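Local coordinates for ferritin light chain (Trichoplusia ni, PDB 1Z6O), which stores iron in soluble, non-toxic form as the light chain of a secreted 24-subunit ferritin, where it probably helps the ferrihydrite core to nucleate, at residues A[26-31]-A[96-100]; A[55-59]-A[76-80]. All coordinates share one frame. Numbering follows the deposited sequence.

Contact 1 (A[26-31]-A[96-100]); sequences AVYGEY and KRGDK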
# COMPACT_ATOMS: atom_id res chain seq x y z
N ALA A 26 -30.51 42.56 15.38
CA ALA A 26 -31.00 41.22 15.06
C ALA A 26 -32.36 40.89 15.66
O ALA A 26 -32.77 39.73 15.65
CB ALA A 26 -29.96 40.19 15.52
N VAL A 27 -33.07 41.89 16.16
CA VAL A 27 -34.38 41.65 16.77
C VAL A 27 -35.49 41.47 15.73
O VAL A 27 -35.64 42.28 14.82
CB VAL A 27 -34.79 42.84 17.69
CG1 VAL A 27 -36.22 42.64 18.23
CG2 VAL A 27 -33.79 42.98 18.85
N TYR A 28 -36.24 40.38 15.84
CA TYR A 28 -37.38 40.16 14.94
C TYR A 28 -38.44 39.38 15.72
O TYR A 28 -38.16 38.86 16.80
CB TYR A 28 -36.96 39.43 13.65
CG TYR A 28 -36.44 38.02 13.83
CD1 TYR A 28 -37.28 36.92 13.64
CD2 TYR A 28 -35.10 37.79 14.16
CE1 TYR A 28 -36.79 35.61 13.79
CE2 TYR A 28 -34.60 36.49 14.31
CZ TYR A 28 -35.45 35.41 14.12
OH TYR A 28 -34.96 34.14 14.25
N GLY A 29 -39.66 39.33 15.19
CA GLY A 29 -40.74 38.67 15.90
C GLY A 29 -40.98 39.39 17.23
O GLY A 29 -41.49 38.81 18.18
N GLU A 30 -40.61 40.66 17.30
CA GLU A 30 -40.76 41.41 18.57
C GLU A 30 -40.13 40.71 19.79
O GLU A 30 -40.64 40.79 20.92
CB GLU A 30 -42.24 41.68 18.84
CG GLU A 30 -42.88 42.60 17.80
CD GLU A 30 -44.34 42.87 18.08
OE1 GLU A 30 -45.11 41.90 18.17
OE2 GLU A 30 -44.71 44.06 18.22
N TYR A 31 -39.02 40.02 19.55
CA TYR A 31 -38.32 39.32 20.62
C TYR A 31 -37.95 40.33 21.71
O TYR A 31 -37.33 41.35 21.43
CB TYR A 31 -37.03 38.70 20.08
CG TYR A 31 -36.26 37.90 21.10
CD1 TYR A 31 -36.65 36.61 21.42
CD2 TYR A 31 -35.16 38.44 21.74
CE1 TYR A 31 -35.96 35.86 22.36
CE2 TYR A 31 -34.45 37.70 22.69
CZ TYR A 31 -34.86 36.41 22.99
OH TYR A 31 -34.19 35.68 23.94
N LYS A 96 -27.60 36.23 19.85
CA LYS A 96 -27.94 35.93 18.46
C LYS A 96 -29.31 36.55 18.13
O LYS A 96 -29.53 37.05 17.02
CB LYS A 96 -28.02 34.41 18.22
CG LYS A 96 -28.51 34.06 16.81
CD LYS A 96 -28.23 32.60 16.42
CE LYS A 96 -29.02 31.63 17.26
NZ LYS A 96 -28.73 30.22 16.85
N ARG A 97 -30.23 36.52 19.09
CA ARG A 97 -31.57 37.08 18.90
C ARG A 97 -31.65 38.59 19.15
O ARG A 97 -32.75 39.15 19.24
CB ARG A 97 -32.59 36.32 19.76
CG ARG A 97 -32.79 34.83 19.35
CD ARG A 97 -33.28 34.69 17.89
NE ARG A 97 -34.49 35.48 17.64
CZ ARG A 97 -35.72 35.09 17.96
NH1 ARG A 97 -35.94 33.92 18.54
NH2 ARG A 97 -36.75 35.91 17.72
N GLY A 98 -30.50 39.25 19.27
CA GLY A 98 -30.49 40.70 19.42
C GLY A 98 -30.66 41.28 20.80
O GLY A 98 -30.88 42.47 20.95
N ASP A 99 -30.54 40.45 21.82
CA ASP A 99 -30.71 40.91 23.19
C ASP A 99 -29.32 40.97 23.83
O ASP A 99 -28.30 40.78 23.15
CB ASP A 99 -31.62 39.91 23.92
CG ASP A 99 -32.19 40.43 25.23
OD1 ASP A 99 -31.99 41.61 25.57
OD2 ASP A 99 -32.86 39.63 25.92
N LYS A 100 -29.26 41.29 25.11
CA LYS A 100 -27.97 41.31 25.79
C LYS A 100 -28.14 40.57 27.10
O LYS A 100 -29.20 40.64 27.73
CB LYS A 100 -27.48 42.73 26.02
CG LYS A 100 -28.22 43.54 27.03
CD LYS A 100 -27.50 44.87 27.20
CE LYS A 100 -28.28 45.83 28.07
NZ LYS A 100 -27.66 47.19 28.07
O HOH W 1 -34.52 38.32 17.35
O HOH W 2 -32.90 36.99 25.78

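Contact 2 (A[55-59]-A[76-80]); sequences YLLSA and FKKLS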
# COMPACT_ATOMS: atom_id res chain seq x y z
N TYR A 55 -22.54 21.36 40.89
CA TYR A 55 -22.13 20.02 40.49
C TYR A 55 -20.61 19.85 40.63
O TYR A 55 -20.12 18.77 40.96
CB TYR A 55 -22.54 19.75 39.03
CG TYR A 55 -24.04 19.70 38.82
CD1 TYR A 55 -24.61 20.13 37.63
CD2 TYR A 55 -24.89 19.17 39.80
CE1 TYR A 55 -25.99 20.05 37.40
CE2 TYR A 55 -26.28 19.08 39.59
CZ TYR A 55 -26.82 19.53 38.38
OH TYR A 55 -28.17 19.44 38.13
N LEU A 56 -19.87 20.92 40.34
CA LEU A 56 -18.42 20.85 40.47
C LEU A 56 -18.03 20.57 41.92
O LEU A 56 -17.12 19.79 42.19
CB LEU A 56 -17.79 22.17 39.99
CG LEU A 56 -16.26 22.19 40.07
CD1 LEU A 56 -15.71 21.12 39.13
CD2 LEU A 56 -15.72 23.56 39.66
N LEU A 57 -18.73 21.21 42.87
CA LEU A 57 -18.43 20.98 44.29
C LEU A 57 -18.79 19.55 44.69
O LEU A 57 -18.10 18.95 45.51
CB LEU A 57 -19.17 22.00 45.17
CG LEU A 57 -18.70 23.45 44.97
CD1 LEU A 57 -19.56 24.39 45.81
CD2 LEU A 57 -17.23 23.59 45.37
N SER A 58 -19.87 19.00 44.14
CA SER A 58 -20.22 17.61 44.45
C SER A 58 -19.13 16.69 43.87
O SER A 58 -18.75 15.71 44.51
CB SER A 58 -21.57 17.21 43.84
OG SER A 58 -22.64 17.81 44.56
N ALA A 59 -18.65 16.99 42.67
CA ALA A 59 -17.60 16.17 42.07
C ALA A 59 -16.36 16.19 42.97
O ALA A 59 -15.70 15.16 43.17
CB ALA A 59 -17.24 16.68 40.67
N PHE A 76 -20.84 13.68 38.48
CA PHE A 76 -21.03 15.10 38.75
C PHE A 76 -20.16 16.01 37.90
O PHE A 76 -20.57 17.11 37.54
CB PHE A 76 -20.82 15.40 40.23
CG PHE A 76 -22.01 15.06 41.07
CD1 PHE A 76 -22.01 13.91 41.87
CD2 PHE A 76 -23.15 15.85 41.02
CE1 PHE A 76 -23.15 13.57 42.61
CE2 PHE A 76 -24.29 15.52 41.76
CZ PHE A 76 -24.29 14.37 42.56
N LYS A 77 -18.96 15.55 37.57
CA LYS A 77 -18.07 16.35 36.75
C LYS A 77 -18.69 16.51 35.35
O LYS A 77 -18.62 17.58 34.73
CB LYS A 77 -16.70 15.67 36.67
CG LYS A 77 -15.72 16.31 35.70
CD LYS A 77 -15.43 17.75 36.07
CE LYS A 77 -14.33 18.29 35.16
NZ LYS A 77 -14.25 19.76 35.23
N LYS A 78 -19.31 15.44 34.86
CA LYS A 78 -19.95 15.50 33.55
C LYS A 78 -21.15 16.47 33.59
O LYS A 78 -21.34 17.26 32.67
CB LYS A 78 -20.41 14.11 33.12
CG LYS A 78 -21.11 14.09 31.77
CD LYS A 78 -21.38 12.67 31.30
CE LYS A 78 -22.06 12.67 29.94
NZ LYS A 78 -22.34 11.28 29.46
N LEU A 79 -21.96 16.39 34.65
CA LEU A 79 -23.09 17.31 34.80
C LEU A 79 -22.59 18.76 34.86
O LEU A 79 -23.21 19.67 34.31
CB LEU A 79 -23.88 17.00 36.08
CG LEU A 79 -24.70 15.71 36.09
CD1 LEU A 79 -25.43 15.59 37.43
CD2 LEU A 79 -25.71 15.72 34.93
N SER A 80 -21.47 18.97 35.56
CA SER A 80 -20.90 20.32 35.68
C SER A 80 -20.41 20.83 34.33
O SER A 80 -20.72 21.97 33.94
CB SER A 80 -19.71 20.31 36.66
OG SER A 80 -19.11 21.60 36.72

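Contact 1 (A[26-31]-A[96-100])
The guanidinium of Arg97 is held between two tyrosines of the 26-31 loop, with Tyr28 CZ over one face and Tyr31 CD1 over the opposite one. Toward Tyr28 this is an off-centre cation-pi contact: Arg97 CZ lies 4.3 Å from the ring centroid, 28° off the normal. Toward Tyr31 the aliphatic part takes part as well: Arg97 CB stands 3.8 Å from that ring's centroid and 15° off its normal, a CH-pi contact. The direct hydrogen bond across the segments is weak (Arg97 NH2 to Tyr28 O, 3.4 Å, 133°); water carries the rest. Water 1 donates to Ala26 O (2.8 Å) and Arg97 O (2.7 Å) and accepts from Tyr28 N (3.1 Å) and Arg97 NE (2.9 Å), four bonds that link the backbone of Ala26 and Tyr28 to both the carbonyl and the side chain of Arg97. Water 2 joins Tyr31 OH to Asp99 OD2, at 2.6 Å from each.

Helix 70-96 ends here in a Schellman motif with Gly98 as its C-prime residue. The positive phi of Gly98 (85°) suits glycine, and so does the loop: an ideal CB would fall 2.8 Å from Val27 CG2, a clash. The backbones close to 4.4 Å between the CA atoms of Ala26 and Gly98.

Around the site, Arg97 forms salt bridges with Glu158 and Asp156, and the Tyr28 ring meets Phe141 of a second subunit, another copy of this protein. A cation with aromatic, water and carboxylate partners therefore joins the N-terminal extension to a helix end of the bundle, its charge balanced by acids beyond both segments.

Contact 2 (A[55-59]-A[76-80])
Apolar contacts dominate where helix 37-61 runs antiparallel to helix 70-96: the local axes come within 7.7 Å, with 160° between their N-to-C directions. Small residues allow this closeness. Ala59 CB lies 3.8 Å from Phe76 CB, Tyr55 CB is 3.7 Å from Ser80 CB, and the matching CA pairs are 4.9 Å (Ala59 and Phe76) and 5.0 Å (Tyr55 and Ser80) apart.

Two CH-pi contacts use one aromatic ring from each helix. Ser58 CB sits over the Phe76 face, 3.6 Å from the centroid and 16° off the normal; Leu79 CB covers the Tyr55 face at 4.0 Å and 26°. The two rings also touch, Tyr55 CD2 to Phe76 CD2 at 3.9 Å, with the tyrosine atom at the edge of the phenylalanine ring.

Polar groups look for partners beyond the two segments. Ser80 OG approaches Leu56 CB at 3.6 Å but bonds to Ser52 O, the Tyr55 hydroxyl pairs with Thr132, and Ser58 OG with Tyr116.

As in the four-helix bundle of ferritins, a third helix, 122-148, flanks the aromatic side, touching Phe76 through Ala125 and Ala129 and Leu79 through Gln133. Met72 of a ferritin heavy chain packs on Leu56 and Lys77.

Overall arrangement
Contacts 1 and 2 lie toward opposite ends of helix 70-96: contact 2 pairs its first half with helix 37-61, whereas contact 1 lies at its C-terminal end. In sequence, contact 2 is nested inside the loop that contact 1 closes. Their centres are 33 Å apart, on opposite sides of the chain's centre, and their nearest atoms remain about 21 Å from each other, so they do not touch. Contact 1 does not bind the metals directly: the Arg97 side chain is about 14 Å from a bound calcium and that of Lys96 about 14 Å from a bound iron. Both contacts border other subunits, including ferritin heavy chains.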